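Local coordinates for protein minor fimbrium subunit Mfa5 (Porphyromonas gingivalis ATCC 33277, PDB 6TO1) that serves as an accessory subunit of the minor fimbriae, pili that mediate biofilm formation and adhesion to host cells and to other oral bacteria, at residues T403-I408 / T458-S463; P85-V90 / T509-E514; Y593-P598 / P623-I628; G531-H536 / D567-S572. All coordinates share one frame; numbering follows the deposited sequence.

Contact 1 of 4, residues T403-I408 / T458-S463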
loop_
_atom_site.group_PDB
_atom_site.type_symbol
_atom_site.label_atom_id
_atom_site.label_comp_id
_atom_site.label_asym_id
_atom_site.label_seq_id
_atom_site.Cartn_x
_atom_site.Cartn_y
_atom_site.Cartn_z
ATOM N N THR A 403 2.745 8.082 4.011
ATOM C CA THR A 403 1.946 6.942 3.594
ATOM C C THR A 403 2.739 6.175 2.545
ATOM O O THR A 403 3.450 6.778 1.726
ATOM C CB THR A 403 0.592 7.361 3.033
ATOM O OG1 THR A 403 0.800 8.236 1.931
ATOM C CG2 THR A 403 -0.227 8.066 4.105
ATOM N N ILE A 404 2.631 4.849 2.592
ATOM C CA ILE A 404 3.370 3.984 1.692
ATOM C C ILE A 404 2.758 4.062 0.291
ATOM O O ILE A 404 1.544 3.921 0.108
ATOM C CB ILE A 404 3.380 2.552 2.236
ATOM C CG1 ILE A 404 4.051 2.467 3.611
ATOM C CG2 ILE A 404 4.068 1.613 1.250
ATOM C CD1 ILE A 404 5.523 2.935 3.610
ATOM N N ASN A 405 3.611 4.284 -0.708
ATOM C CA ASN A 405 3.172 4.576 -2.068
ATOM C C ASN A 405 2.886 3.323 -2.884
ATOM O O ASN A 405 1.971 3.325 -3.713
ATOM C CB ASN A 405 4.237 5.431 -2.776
ATOM C CG ASN A 405 3.856 5.807 -4.204
ATOM O OD1 ASN A 405 2.783 6.358 -4.457
ATOM N ND2 ASN A 405 4.754 5.526 -5.142
ATOM N N ILE A 406 3.656 2.263 -2.678
ATOM C CA ILE A 406 3.541 1.041 -3.470
ATOM C C ILE A 406 2.865 -0.043 -2.643
ATOM O O ILE A 406 3.233 -0.286 -1.486
ATOM C CB ILE A 406 4.909 0.544 -3.953
ATOM C CG1 ILE A 406 5.655 1.581 -4.787
ATOM C CG2 ILE A 406 4.734 -0.767 -4.745
ATOM C CD1 ILE A 406 4.961 2.023 -6.001
ATOM N N GLY A 407 1.900 -0.728 -3.247
ATOM C CA GLY A 407 1.243 -1.827 -2.576
ATOM C C GLY A 407 1.859 -3.159 -2.949
ATOM O O GLY A 407 2.104 -3.999 -2.087
ATOM N N ILE A 408 2.121 -3.344 -4.244
ATOM C CA ILE A 408 2.760 -4.541 -4.786
ATOM C C ILE A 408 3.918 -4.106 -5.681
ATOM O O ILE A 408 3.725 -3.306 -6.605
ATOM C CB ILE A 408 1.744 -5.392 -5.587
ATOM C CG1 ILE A 408 0.738 -6.024 -4.620
ATOM C CG2 ILE A 408 2.432 -6.380 -6.469
ATOM C CD1 ILE A 408 -0.535 -6.463 -5.342
ATOM N N THR A 458 4.306 -3.016 -10.933
ATOM C CA THR A 458 4.038 -2.367 -9.660
ATOM C C THR A 458 2.600 -1.865 -9.604
ATOM O O THR A 458 2.093 -1.279 -10.562
ATOM C CB THR A 458 5.008 -1.188 -9.461
ATOM O OG1 THR A 458 6.340 -1.688 -9.308
ATOM C CG2 THR A 458 4.610 -0.402 -8.223
ATOM N N ILE A 459 1.938 -2.101 -8.469
ATOM C CA ILE A 459 0.603 -1.592 -8.205
ATOM C C ILE A 459 0.689 -0.674 -6.994
ATOM O O ILE A 459 1.172 -1.088 -5.936
ATOM C CB ILE A 459 -0.401 -2.725 -7.931
ATOM C CG1 ILE A 459 -0.465 -3.710 -9.098
ATOM C CG2 ILE A 459 -1.798 -2.134 -7.680
ATOM C CD1 ILE A 459 -0.881 -3.075 -10.388
ATOM N N LEU A 460 0.213 0.560 -7.145
ATOM C CA LEU A 460 0.261 1.520 -6.053
ATOM C C LEU A 460 -0.719 1.158 -4.937
ATOM O O LEU A 460 -1.633 0.342 -5.094
ATOM C CB LEU A 460 -0.075 2.919 -6.572
ATOM C CG LEU A 460 0.797 3.416 -7.709
ATOM C CD1 LEU A 460 0.465 4.851 -8.083
ATOM C CD2 LEU A 460 2.261 3.337 -7.320
ATOM N N SER A 461 -0.527 1.795 -3.787
ATOM C CA SER A 461 -1.450 1.622 -2.676
ATOM C C SER A 461 -2.796 2.265 -2.997
ATOM O O SER A 461 -2.930 3.068 -3.926
ATOM C CB SER A 461 -0.833 2.224 -1.403
ATOM O OG SER A 461 -0.603 3.605 -1.619
ATOM N N SER A 462 -3.811 1.841 -2.250
ATOM C CA SER A 462 -5.170 2.367 -2.369
ATOM C C SER A 462 -5.637 2.303 -3.823
ATOM O O SER A 462 -6.162 3.265 -4.384
ATOM C CB SER A 462 -5.256 3.793 -1.818
ATOM O OG SER A 462 -4.887 3.790 -0.447
ATOM N N SER A 463 -5.435 1.140 -4.440
ATOM C CA SER A 463 -5.664 0.996 -5.875
ATOM C C SER A 463 -6.255 -0.372 -6.168
ATOM O O SER A 463 -6.325 -1.248 -5.304
ATOM C CB SER A 463 -4.362 1.152 -6.678
ATOM O OG SER A 463 -3.845 2.466 -6.583
HETATM O O HOH W 1 0.397 5.865 -4.055
#

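Contact 2 of 4, residues P85-V90 / T509-E514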
loop_
_atom_site.group_PDB
_atom_site.type_symbol
_atom_site.label_atom_id
_atom_site.label_comp_id
_atom_site.label_asym_id
_atom_site.label_seq_id
_atom_site.Cartn_x
_atom_site.Cartn_y
_atom_site.Cartn_z
ATOM N N PRO A 85 8.099 -0.148 8.032
ATOM C CA PRO A 85 6.700 0.233 8.186
ATOM C C PRO A 85 5.805 -0.989 8.077
ATOM O O PRO A 85 6.247 -2.038 7.590
ATOM C CB PRO A 85 6.461 1.190 7.014
ATOM C CG PRO A 85 7.424 0.772 5.997
ATOM C CD PRO A 85 8.646 0.261 6.716
ATOM N N PRO A 86 4.543 -0.885 8.498
ATOM C CA PRO A 86 3.590 -1.970 8.224
ATOM C C PRO A 86 3.503 -2.276 6.732
ATOM O O PRO A 86 3.684 -1.398 5.885
ATOM C CB PRO A 86 2.259 -1.422 8.744
ATOM C CG PRO A 86 2.658 -0.337 9.771
ATOM C CD PRO A 86 3.897 0.274 9.140
ATOM N N VAL A 87 3.182 -3.525 6.428
ATOM C CA VAL A 87 2.986 -3.967 5.042
ATOM C C VAL A 87 1.623 -3.516 4.530
ATOM O O VAL A 87 0.608 -3.602 5.246
ATOM C CB VAL A 87 3.116 -5.499 4.958
ATOM C CG1 VAL A 87 2.655 -5.998 3.551
ATOM C CG2 VAL A 87 4.538 -5.945 5.270
ATOM N N VAL A 88 1.578 -3.077 3.273
ATOM C CA VAL A 88 0.315 -2.629 2.666
ATOM C C VAL A 88 -0.585 -3.840 2.430
ATOM O O VAL A 88 -0.133 -4.839 1.814
ATOM C CB VAL A 88 0.577 -1.889 1.352
ATOM C CG1 VAL A 88 -0.764 -1.602 0.645
ATOM C CG2 VAL A 88 1.327 -0.599 1.586
ATOM N N PRO A 89 -1.828 -3.818 2.910
ATOM C CA PRO A 89 -2.704 -4.982 2.720
ATOM C C PRO A 89 -3.047 -5.175 1.261
ATOM O O PRO A 89 -3.233 -4.212 0.515
ATOM C CB PRO A 89 -3.954 -4.642 3.542
ATOM C CG PRO A 89 -3.401 -3.695 4.641
ATOM C CD PRO A 89 -2.404 -2.857 3.872
ATOM N N VAL A 90 -3.150 -6.440 0.886
ATOM C CA VAL A 90 -3.501 -6.867 -0.460
ATOM C C VAL A 90 -4.621 -7.889 -0.346
ATOM O O VAL A 90 -4.574 -8.771 0.512
ATOM C CB VAL A 90 -2.281 -7.489 -1.187
ATOM C CG1 VAL A 90 -2.674 -8.020 -2.563
ATOM C CG2 VAL A 90 -1.157 -6.474 -1.301
ATOM N N THR A 509 5.502 -9.680 -4.609
ATOM C CA THR A 509 6.448 -9.033 -3.704
ATOM C C THR A 509 5.738 -7.860 -3.041
ATOM O O THR A 509 5.179 -6.988 -3.734
ATOM C CB THR A 509 7.693 -8.578 -4.459
ATOM O OG1 THR A 509 8.306 -9.731 -5.030
ATOM C CG2 THR A 509 8.661 -7.897 -3.479
ATOM N N ASN A 510 5.717 -7.860 -1.704
ATOM C CA ASN A 510 4.878 -6.928 -0.971
ATOM C C ASN A 510 5.573 -5.567 -0.862
ATOM O O ASN A 510 6.643 -5.337 -1.423
ATOM C CB ASN A 510 4.484 -7.522 0.381
ATOM C CG ASN A 510 5.629 -7.593 1.378
ATOM O OD1 ASN A 510 6.677 -6.972 1.200
ATOM N ND2 ASN A 510 5.407 -8.327 2.456
ATOM N N SER A 511 4.924 -4.641 -0.165
ATOM C CA SER A 511 5.352 -3.246 -0.150
ATOM C C SER A 511 6.691 -3.038 0.534
ATOM O O SER A 511 7.277 -1.954 0.378
ATOM C CB SER A 511 4.289 -2.395 0.541
ATOM O OG SER A 511 4.135 -2.768 1.910
ATOM N N ASN A 512 7.193 -4.035 1.268
ATOM C CA ASN A 512 8.527 -3.943 1.855
ATOM C C ASN A 512 9.537 -4.845 1.167
ATOM O O ASN A 512 10.620 -5.069 1.708
ATOM C CB ASN A 512 8.492 -4.274 3.344
ATOM C CG ASN A 512 7.821 -3.206 4.159
ATOM O OD1 ASN A 512 7.725 -2.071 3.737
ATOM N ND2 ASN A 512 7.309 -3.580 5.315
ATOM N N GLY A 513 9.205 -5.390 0.001
ATOM C CA GLY A 513 10.157 -6.154 -0.764
ATOM C C GLY A 513 10.259 -7.616 -0.411
ATOM O O GLY A 513 11.177 -8.292 -0.894
ATOM N N GLU A 514 9.308 -8.149 0.342
ATOM C CA GLU A 514 9.286 -9.565 0.667
ATOM C C GLU A 514 8.606 -10.309 -0.479
ATOM O O GLU A 514 7.421 -10.076 -0.756
ATOM C CB GLU A 514 8.566 -9.825 1.981
ATOM C CG GLU A 514 9.114 -9.043 3.152
ATOM C CD GLU A 514 8.337 -9.342 4.408
ATOM O OE1 GLU A 514 7.266 -8.723 4.607
ATOM O OE2 GLU A 514 8.783 -10.213 5.187
HETATM O O HOH W 2 5.192 -1.143 3.629
HETATM O O HOH W 3 2.073 -5.252 0.291
#

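Contact 3 of 4, residues Y593-P598 / P623-I628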
loop_
_atom_site.group_PDB
_atom_site.type_symbol
_atom_site.label_atom_id
_atom_site.label_comp_id
_atom_site.label_asym_id
_atom_site.label_seq_id
_atom_site.Cartn_x
_atom_site.Cartn_y
_atom_site.Cartn_z
ATOM N N TYR A 593 -36.612 -33.372 -21.987
ATOM C CA TYR A 593 -36.776 -34.120 -23.229
ATOM C C TYR A 593 -37.636 -33.351 -24.219
ATOM O O TYR A 593 -38.593 -32.671 -23.838
ATOM C CB TYR A 593 -37.397 -35.483 -22.950
ATOM C CG TYR A 593 -36.408 -36.476 -22.418
ATOM C CD1 TYR A 593 -35.606 -37.188 -23.278
ATOM C CD2 TYR A 593 -36.254 -36.677 -21.046
ATOM C CE1 TYR A 593 -34.693 -38.095 -22.815
ATOM C CE2 TYR A 593 -35.331 -37.587 -20.569
ATOM C CZ TYR A 593 -34.566 -38.297 -21.460
ATOM O OH TYR A 593 -33.645 -39.218 -21.030
ATOM N N TYR A 594 -37.250 -33.416 -25.487
ATOM C CA TYR A 594 -37.983 -32.779 -26.564
ATOM C C TYR A 594 -38.337 -33.825 -27.613
ATOM O O TYR A 594 -37.612 -34.813 -27.787
ATOM C CB TYR A 594 -37.173 -31.667 -27.184
ATOM C CG TYR A 594 -36.969 -30.533 -26.223
ATOM C CD1 TYR A 594 -37.857 -29.470 -26.192
ATOM C CD2 TYR A 594 -35.909 -30.537 -25.329
ATOM C CE1 TYR A 594 -37.697 -28.432 -25.319
ATOM C CE2 TYR A 594 -35.741 -29.491 -24.440
ATOM C CZ TYR A 594 -36.636 -28.446 -24.446
ATOM O OH TYR A 594 -36.498 -27.403 -23.569
ATOM N N SER A 595 -39.451 -33.581 -28.316
ATOM C CA SER A 595 -39.954 -34.477 -29.361
ATOM C C SER A 595 -39.409 -34.000 -30.698
ATOM O O SER A 595 -39.827 -32.960 -31.228
ATOM C CB SER A 595 -41.483 -34.515 -29.340
ATOM O OG SER A 595 -41.981 -35.332 -30.392
ATOM N N VAL A 596 -38.439 -34.729 -31.231
ATOM C CA VAL A 596 -37.623 -34.232 -32.332
ATOM C C VAL A 596 -37.971 -35.018 -33.591
ATOM O O VAL A 596 -37.763 -36.239 -33.623
ATOM C CB VAL A 596 -36.121 -34.340 -32.027
ATOM C CG1 VAL A 596 -35.337 -33.827 -33.182
ATOM C CG2 VAL A 596 -35.840 -33.561 -30.748
ATOM N N PRO A 597 -38.456 -34.364 -34.644
ATOM C CA PRO A 597 -38.693 -35.067 -35.902
ATOM C C PRO A 597 -37.578 -34.786 -36.890
ATOM O O PRO A 597 -36.900 -33.751 -36.807
ATOM C CB PRO A 597 -40.020 -34.457 -36.374
ATOM C CG PRO A 597 -39.817 -32.983 -36.041
ATOM C CD PRO A 597 -38.918 -32.963 -34.754
ATOM N N PRO A 598 -37.369 -35.662 -37.869
ATOM C CA PRO A 598 -36.466 -35.310 -38.971
ATOM C C PRO A 598 -37.074 -34.192 -39.816
ATOM O O PRO A 598 -38.295 -34.039 -39.902
ATOM C CB PRO A 598 -36.342 -36.616 -39.767
ATOM C CG PRO A 598 -37.644 -37.322 -39.514
ATOM C CD PRO A 598 -38.117 -36.919 -38.117
ATOM N N PRO A 623 -41.593 -38.945 -34.276
ATOM C CA PRO A 623 -40.482 -38.190 -33.671
ATOM C C PRO A 623 -39.816 -38.976 -32.548
ATOM O O PRO A 623 -40.326 -40.028 -32.115
ATOM C CB PRO A 623 -41.178 -36.944 -33.153
ATOM C CG PRO A 623 -42.519 -37.457 -32.702
ATOM C CD PRO A 623 -42.894 -38.573 -33.672
ATOM N N GLY A 624 -38.695 -38.458 -32.057
ATOM C CA GLY A 624 -37.945 -39.125 -31.019
ATOM C C GLY A 624 -37.646 -38.198 -29.854
ATOM O O GLY A 624 -37.497 -36.989 -30.013
ATOM N N GLN A 625 -37.620 -38.793 -28.668
ATOM C CA GLN A 625 -37.317 -38.079 -27.431
ATOM C C GLN A 625 -35.811 -37.867 -27.326
ATOM O O GLN A 625 -35.047 -38.841 -27.317
ATOM C CB GLN A 625 -37.823 -38.881 -26.234
ATOM C CG GLN A 625 -39.334 -39.010 -26.196
ATOM C CD GLN A 625 -39.974 -37.707 -25.809
ATOM O OE1 GLN A 625 -40.491 -36.973 -26.656
ATOM N NE2 GLN A 625 -39.926 -37.400 -24.525
ATOM N N ILE A 626 -35.393 -36.597 -27.275
ATOM C CA ILE A 626 -33.993 -36.216 -27.118
ATOM C C ILE A 626 -33.915 -35.284 -25.908
ATOM O O ILE A 626 -34.670 -34.305 -25.827
ATOM C CB ILE A 626 -33.426 -35.516 -28.367
ATOM C CG1 ILE A 626 -33.618 -36.380 -29.615
ATOM C CG2 ILE A 626 -31.936 -35.170 -28.173
ATOM C CD1 ILE A 626 -32.758 -37.601 -29.691
ATOM N N GLY A 627 -32.996 -35.573 -24.995
ATOM C CA GLY A 627 -32.918 -34.864 -23.719
ATOM C C GLY A 627 -31.601 -34.125 -23.544
ATOM O O GLY A 627 -30.551 -34.605 -23.978
ATOM N N ILE A 628 -31.687 -32.941 -22.932
ATOM C CA ILE A 628 -30.530 -32.091 -22.666
ATOM C C ILE A 628 -30.649 -31.489 -21.270
ATOM O O ILE A 628 -31.732 -31.415 -20.679
ATOM C CB ILE A 628 -30.379 -30.960 -23.710
ATOM C CG1 ILE A 628 -31.673 -30.141 -23.817
ATOM C CG2 ILE A 628 -29.982 -31.533 -25.055
ATOM C CD1 ILE A 628 -31.596 -29.011 -24.823
HETATM O O HOH W 4 -41.176 -38.167 -29.381
#

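Contact 4 of 4, residues G531-H536 / D567-S572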
loop_
_atom_site.group_PDB
_atom_site.type_symbol
_atom_site.label_atom_id
_atom_site.label_comp_id
_atom_site.label_asym_id
_atom_site.label_seq_id
_atom_site.Cartn_x
_atom_site.Cartn_y
_atom_site.Cartn_z
ATOM N N GLY A 531 -28.810 -25.107 -24.474
ATOM C CA GLY A 531 -28.271 -26.269 -25.137
ATOM C C GLY A 531 -28.669 -26.303 -26.604
ATOM O O GLY A 531 -29.245 -25.349 -27.139
ATOM N N VAL A 532 -28.293 -27.405 -27.253
ATOM C CA VAL A 532 -28.624 -27.626 -28.654
ATOM C C VAL A 532 -29.072 -29.062 -28.852
ATOM O O VAL A 532 -28.759 -29.954 -28.065
ATOM C CB VAL A 532 -27.445 -27.338 -29.598
ATOM C CG1 VAL A 532 -27.009 -25.894 -29.499
ATOM C CG2 VAL A 532 -26.274 -28.281 -29.321
ATOM N N ILE A 533 -29.813 -29.283 -29.942
ATOM C CA ILE A 533 -30.158 -30.624 -30.393
ATOM C C ILE A 533 -29.808 -30.699 -31.865
ATOM O O ILE A 533 -30.347 -29.937 -32.677
ATOM C CB ILE A 533 -31.637 -30.965 -30.138
ATOM C CG1 ILE A 533 -31.836 -31.131 -28.634
ATOM C CG2 ILE A 533 -32.050 -32.248 -30.885
ATOM C CD1 ILE A 533 -33.283 -31.246 -28.148
ATOM N N LYS A 534 -28.842 -31.544 -32.190
ATOM C CA LYS A 534 -28.404 -31.742 -33.550
ATOM C C LYS A 534 -29.181 -32.925 -34.126
ATOM O O LYS A 534 -29.416 -33.916 -33.428
ATOM C CB LYS A 534 -26.914 -32.033 -33.597
ATOM C CG LYS A 534 -26.063 -30.905 -33.045
ATOM C CD LYS A 534 -24.600 -31.161 -33.319
ATOM C CE LYS A 534 -23.811 -31.415 -32.037
ATOM N NZ LYS A 534 -22.330 -31.384 -32.317
ATOM N N ARG A 535 -29.596 -32.793 -35.382
ATOM C CA ARG A 535 -30.246 -33.870 -36.127
ATOM C C ARG A 535 -29.299 -34.336 -37.222
ATOM O O ARG A 535 -28.797 -33.522 -38.005
ATOM C CB ARG A 535 -31.570 -33.372 -36.708
ATOM C CG ARG A 535 -32.555 -32.970 -35.622
ATOM C CD ARG A 535 -33.934 -32.629 -36.207
ATOM N NE ARG A 535 -33.921 -31.311 -36.835
ATOM C CZ ARG A 535 -35.006 -30.607 -37.129
ATOM N NH1 ARG A 535 -36.216 -31.105 -36.888
ATOM N NH2 ARG A 535 -34.883 -29.401 -37.658
ATOM N N HIS A 536 -29.016 -35.635 -37.241
ATOM C CA HIS A 536 -28.133 -36.234 -38.226
ATOM C C HIS A 536 -28.948 -37.181 -39.105
ATOM O O HIS A 536 -29.929 -37.771 -38.648
ATOM C CB HIS A 536 -27.008 -37.027 -37.573
ATOM C CG HIS A 536 -26.269 -36.277 -36.508
ATOM N ND1 HIS A 536 -25.094 -35.596 -36.760
ATOM C CD2 HIS A 536 -26.527 -36.120 -35.187
ATOM C CE1 HIS A 536 -24.658 -35.050 -35.634
ATOM N NE2 HIS A 536 -25.517 -35.339 -34.667
ATOM N N ASP A 567 -28.502 -30.628 -39.127
ATOM C CA ASP A 567 -29.169 -29.370 -38.817
ATOM C C ASP A 567 -29.529 -29.359 -37.335
ATOM O O ASP A 567 -29.312 -30.334 -36.612
ATOM C CB ASP A 567 -30.402 -29.115 -39.707
ATOM C CG ASP A 567 -31.513 -30.162 -39.550
ATOM O OD1 ASP A 567 -31.691 -30.731 -38.470
ATOM O OD2 ASP A 567 -32.248 -30.394 -40.526
ATOM N N PHE A 568 -30.079 -28.242 -36.877
ATOM C CA PHE A 568 -30.459 -28.078 -35.489
ATOM C C PHE A 568 -31.968 -28.051 -35.351
ATOM O O PHE A 568 -32.683 -27.618 -36.262
ATOM C CB PHE A 568 -29.880 -26.787 -34.906
ATOM C CG PHE A 568 -28.405 -26.818 -34.762
ATOM C CD1 PHE A 568 -27.593 -26.337 -35.766
ATOM C CD2 PHE A 568 -27.813 -27.352 -33.626
ATOM C CE1 PHE A 568 -26.220 -26.364 -35.650
ATOM C CE2 PHE A 568 -26.424 -27.380 -33.511
ATOM C CZ PHE A 568 -25.632 -26.880 -34.528
ATOM N N PHE A 569 -32.425 -28.498 -34.187
ATOM C CA PHE A 569 -33.827 -28.529 -33.810
ATOM C C PHE A 569 -34.105 -27.429 -32.804
ATOM O O PHE A 569 -33.376 -27.286 -31.818
ATOM C CB PHE A 569 -34.200 -29.883 -33.193
ATOM C CG PHE A 569 -35.508 -29.878 -32.428
ATOM C CD1 PHE A 569 -36.720 -30.042 -33.086
ATOM C CD2 PHE A 569 -35.521 -29.728 -31.047
ATOM C CE1 PHE A 569 -37.919 -30.041 -32.383
ATOM C CE2 PHE A 569 -36.711 -29.714 -30.340
ATOM C CZ PHE A 569 -37.917 -29.883 -31.007
ATOM N N LEU A 570 -35.186 -26.689 -33.029
ATOM C CA LEU A 570 -35.651 -25.663 -32.099
ATOM C C LEU A 570 -37.093 -25.945 -31.709
ATOM O O LEU A 570 -37.975 -25.963 -32.582
ATOM C CB LEU A 570 -35.516 -24.287 -32.746
ATOM C CG LEU A 570 -35.358 -23.100 -31.809
ATOM C CD1 LEU A 570 -34.104 -23.234 -30.964
ATOM C CD2 LEU A 570 -35.327 -21.804 -32.607
ATOM N N PRO A 571 -37.389 -26.168 -30.448
ATOM C CA PRO A 571 -38.761 -26.478 -30.042
ATOM C C PRO A 571 -39.605 -25.210 -30.050
ATOM O O PRO A 571 -39.116 -24.111 -30.305
ATOM C CB PRO A 571 -38.586 -27.037 -28.633
ATOM C CG PRO A 571 -37.383 -26.280 -28.118
ATOM C CD PRO A 571 -36.503 -25.965 -29.281
ATOM N N SER A 572 -40.899 -25.387 -29.794
ATOM C CA SER A 572 -41.794 -24.252 -29.633
ATOM C C SER A 572 -41.752 -23.753 -28.190
ATOM O O SER A 572 -41.273 -24.430 -27.279
ATOM C CB SER A 572 -43.220 -24.627 -30.025
ATOM O OG SER A 572 -43.467 -24.312 -31.380
HETATM O O HOH W 5 -30.656 -26.950 -31.272
#

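Contact 1 of 4, residues T403-I408 / T458-S463
Ile-459 O takes two backbone N-H groups at once, from Gly-407 N at 2.8 Å and from Ile-408 N at 3.0 Å, both lying in the plane of its carbonyl. Two consecutive residues facing one is the classic beta bulge, and here it sits where the 403-408 chain turns its corner at Gly-407. Ile-459 N pays the bond back to Ile-408 O at 2.8 Å, which closes the antiparallel pair. On the other side of the bulge Ser-461 bonds twice: its N gives a nearly straight bond (169°) to Asn-405 O, approaching from above the carbonyl plane, while its hydroxyl OG donates to Ile-404 O at 2.8 Å. With chi1 at 60°, OG stands between the backbone N and the carbonyl carbon and is aimed at that oxygen. The tightest apolar contacts are made by Ile-406 CD1, which reaches Thr-458 CG2 and Leu-460 CD2, each at 3.3 Å, both closer than normal van der Waals contact. The Ile-406 side chain crosses that of Thr-458 at about a right angle, and its other methyl, CG2, also meets Thr-458 CG2, at 3.5 Å. Thr-458 OG1 turns to Gln-409 O, just beyond the corner. The pairing joins the loop that follows helix 390-395, at its entry into strand 408-417, to the short strand 459-460. Strand 110-119 packs against it, with Thr-119 touching both Ile-408 and Ile-459, and Ile-404 rests on Val-88, Val-122 and Val-124.

Contact 2 of 4, residues P85-V90 / T509-E514
Val-87 faces Ser-511, their CA atoms 5.8 Å apart, where the extended, proline-rich 85-90 chain passes a type I beta turn running from Asn-510 to Gly-513. No backbone-to-backbone bond joins the two; the turn's side chains do the work. Ser-511 OG accepts from Val-88 N at 2.9 Å in an almost straight bond (170°), and gives its own proton to a water that also donates to Pro-86 O and Asn-512 OD1. A residue further on, Asn-512 ND2 donates to Pro-85 O at 2.9 Å, that oxygen lying in the plane of the amide, while OD1 comes within 3.6 Å of Pro-85 CG. Val-87 wedges its two methyls against the asparagines: CG1 reaches Asn-510 ND2, and CG2 meets Asn-512 ND2 at 3.6 Å. The turn is braced from within. Asn-510 OD1 accepts from Asn-512 N, making an Asx turn, and from Glu-514 N on the opposite face of its amide plane; ND2 bonds Glu-514 OE1 at 2.9 Å. A second water links Val-88 O to Ser-511 N. The contact thus joins the segment leading into strand 90-98 to the turn after strand 501-510. Proline nitrogens carry no hydrogen, which leaves few donors here; the carbonyls of the N-terminal chain are met by an amide N-H and by water, with the valine methyls packed alongside.

Contact 3 of 4, residues Y593-P598 / P623-I628
Val-596 CG2 meets Ile-626 CG1 at 3.8 Å, the two side chains crossing at about a right angle on one face of a two-stranded antiparallel sheet, 592-596 with 624-628. On the same face Tyr-594 brings ring atom CE2 to 4.2 Å from Ile-628 CG1, again roughly perpendicular. This face packs onto the neighbouring sheet: Ile-533 touches Tyr-594 and Val-596, and Phe-639 lies on Val-596, while Ala-637 meets Ile-626. Within the two segments the backbone ladder has four bonds. Tyr-594 N reaches Ile-626 O and Val-596 N reaches Gly-624 O, each at 2.7 Å, and Ile-626 N and Gly-624 N return them to Tyr-594 O and Val-596 O. The other face carries Tyr-593, Ser-595 and Gln-625 and is largely exposed. Across from Tyr-593 stands Gly-627, whose CA lies over the face of the tyrosine ring, 4.0 Å from its centroid and 29° off the normal, a CH-pi contact; ring atom CD1 is 3.5 Å from Gly-627 N. Gln-625 is bent at chi2 (-73°), and its end turns back over the other strand, NE2 reaching Tyr-593 CB at 3.5 Å. At the polar edge, Ser-595 OG sits 3.2 Å from CG of Pro-623, a residue preceded by a cis peptide bond, and a water 3.1 Å from that hydroxyl donates to Gln-625 OE1.

Contact 4 of 4, residues G531-H536 / D567-S572
Arg-535 and Asp-567 form a salt bridge across an antiparallel pair of strands, NE donating to OD1 at 2.8 Å. OD1 is met on its syn side, somewhat out of the carboxylate plane, and the guanidinium and carboxylate planes stand 57° apart, so this is a single-pronged bridge rather than a flat two-pronged one. The arginine chain bends at chi3 (-76°), which turns NE in toward the aspartate. NH2 adds a weak bond to Phe-568 O at 3.2 Å, Phe-569 CB lies over one face of the guanidinium, 3.9 Å above its plane and toward the rim of the group, and the rim of the Phe-569 ring is near NH1 at CD1. The same two residues are also paired through the backbone: Arg-535 N gives an almost linear bond (176°) to Asp-567 O, and Asp-567 N answers to Arg-535 O. Further along, Phe-569 N bonds Ile-533 O at 2.9 Å, and its side chain runs beside that of Ile-533, CB against CG2 at 3.9 Å. On the other face of the sheet Phe-568 lies alongside Lys-534, CE2 coming to 3.6 Å from CG; the lysine's NZ goes on to a salt bridge with Asp-476. A second shell fixes the charged pair: Arg-535 NH1 bonds Pro-597 O, and Asp-567 OD2 is held by Tyr-537 OH. At its centre is a cross-strand ion pair at a hydrogen-bonded position of an antiparallel ladder, placed where strand 565-568 joins strand 530-539 in a mixed beta-sheet.

The four contacts form two touching pairs, the centres within each pair about 9 Å apart and those of different pairs 53 to 60 Å apart along an elongated chain. Contacts 1 and 2 lie near the chain's centre and touch directly, Ile-406 O against Ser-511 CB and Val-88 CG2. Contacts 3 and 4 lie far toward the C-terminal end, two strand pairings laid face to face. All are partly buried; contacts 1, 2 and 3 include exposed residues, while none of the touching residues of contact 4 is exposed. Regular ladder bonds dominate in 3, a bulge interrupts them in 1, and side chains with water replace them in 2, while 4 alone has a salt bridge between its segments.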